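Local coordinates for protein putative eukaryotic translation initiation factor eIF-4E (Leishmania major, PDB 5WB5) that probably binds the methylated 5' cap of messenger RNA, including the trypanosomatid cap 4 structure, and thereby helps to initiate translation, at residues E139-L142 / M143-G147. Residues are numbered along the deposited sequence; the frame is centred on the assembly and turned at random.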
loop_
_atom_site.group_PDB
_atom_site.type_symbol
_atom_site.label_atom_id
_atom_site.label_comp_id
_atom_site.label_asym_id
_atom_site.label_seq_id
_atom_site.Cartn_x
_atom_site.Cartn_y
_atom_site.Cartn_z
ATOM N N GLU A 139 2.126 -6.017 4.743
ATOM C CA GLU A 139 3.376 -6.272 4.033
ATOM C C GLU A 139 3.174 -7.265 2.891
ATOM O O GLU A 139 3.725 -7.086 1.799
ATOM C CB GLU A 139 4.437 -6.783 5.010
ATOM C CG GLU A 139 4.867 -5.764 6.061
ATOM C CD GLU A 139 5.838 -6.337 7.084
ATOM O OE1 GLU A 139 6.080 -7.562 7.059
ATOM O OE2 GLU A 139 6.360 -5.561 7.914
ATOM N N ASN A 140 2.392 -8.322 3.125
ATOM C CA ASN A 140 2.150 -9.306 2.076
ATOM C C ASN A 140 1.456 -8.675 0.877
ATOM O O ASN A 140 1.822 -8.941 -0.274
ATOM C CB ASN A 140 1.323 -10.466 2.626
ATOM C CG ASN A 140 2.121 -11.368 3.550
ATOM O OD1 ASN A 140 3.352 -11.376 3.527
ATOM N ND2 ASN A 140 1.419 -12.142 4.366
ATOM N N VAL A 141 0.452 -7.830 1.123
ATOM C CA VAL A 141 -0.267 -7.209 0.015
ATOM C C VAL A 141 0.628 -6.212 -0.711
ATOM O O VAL A 141 0.571 -6.090 -1.940
ATOM C CB VAL A 141 -1.562 -6.547 0.518
ATOM C CG1 VAL A 141 -2.277 -5.829 -0.621
ATOM C CG2 VAL A 141 -2.471 -7.596 1.132
ATOM N N LEU A 142 1.475 -5.491 0.026
ATOM C CA LEU A 142 2.405 -4.580 -0.634
ATOM C C LEU A 142 3.386 -5.344 -1.517
ATOM O O LEU A 142 3.671 -4.929 -2.651
ATOM C CB LEU A 142 3.147 -3.749 0.412
ATOM C CG LEU A 142 2.440 -2.471 0.855
ATOM C CD1 LEU A 142 3.028 -1.966 2.167
ATOM C CD2 LEU A 142 2.560 -1.406 -0.234
ATOM N N MET A 143 3.916 -6.463 -1.010
ATOM C CA MET A 143 4.850 -7.266 -1.790
ATOM C C MET A 143 4.171 -7.854 -3.018
ATOM O O MET A 143 4.779 -7.938 -4.088
ATOM C CB MET A 143 5.442 -8.382 -0.928
ATOM C CG MET A 143 6.429 -7.906 0.125
ATOM S SD MET A 143 7.220 -9.249 1.027
ATOM C CE MET A 143 5.799 -10.014 1.794
ATOM N N ALA A 144 2.911 -8.273 -2.882
ATOM C CA ALA A 144 2.168 -8.764 -4.037
ATOM C C ALA A 144 1.933 -7.651 -5.049
ATOM O O ALA A 144 1.945 -7.890 -6.263
ATOM C CB ALA A 144 0.840 -9.367 -3.585
ATOM N N THR A 145 1.718 -6.427 -4.571
ATOM C CA THR A 145 1.535 -5.305 -5.482
ATOM C C THR A 145 2.799 -5.067 -6.296
ATOM O O THR A 145 2.775 -5.092 -7.533
ATOM C CB THR A 145 1.149 -4.048 -4.699
ATOM O OG1 THR A 145 -0.003 -4.321 -3.891
ATOM C CG2 THR A 145 0.833 -2.891 -5.646
ATOM N N VAL A 146 3.927 -4.855 -5.613
ATOM C CA VAL A 146 5.156 -4.513 -6.327
ATOM C C VAL A 146 5.631 -5.689 -7.173
ATOM O O VAL A 146 6.152 -5.502 -8.279
ATOM C CB VAL A 146 6.252 -4.041 -5.352
ATOM C CG1 VAL A 146 5.844 -2.736 -4.696
ATOM C CG2 VAL A 146 6.564 -5.108 -4.312
ATOM N N GLY A 147 5.454 -6.915 -6.679
ATOM C CA GLY A 147 5.853 -8.105 -7.396
ATOM C C GLY A 147 4.940 -8.509 -8.525
ATOM O O GLY A 147 5.248 -9.460 -9.247
#
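The peptide carbonyl of V141 is gripped on both faces: T145 N approaches V141 O from one side of its plane at 2.9 Å, and T145 OG1 comes from the other, 2.7 Å from V141 O and tilted 33° from that plane. Threonine suits this buried turn because its hydroxyl, on the side of its own N-H and opposite the carbonyl carbon (chi1 -55°), reaches back one turn and spends its polarity there. The T145 side chain also packs against F79 and I167 of the sheet. The second flat group, the carboxamide of N140, meets M143 at its oxygen end, with M143 CE 3.3 Å from N140 OD1. The methionine chain runs back along the helix, a bend at chi3 (-62°) turns CE inward toward N140, and the two side chains cross obliquely. N140 OD1 accepts a hydrogen bond from a basic side chain of the other protein's chain, and a basic side chain of that chain packs on M143; flexible methionine can mould itself to such a neighbour. Helix 133-147 lies against the convex back of the curved antiparallel sheet of the eIF4E fold, the surface on which partner proteins of this family dock. L142 and V146, hydrophobic and one turn apart, face F58 and F79, while V146 N bonds to L142 O (3.0 Å). M143 N bonds likewise to E139 O.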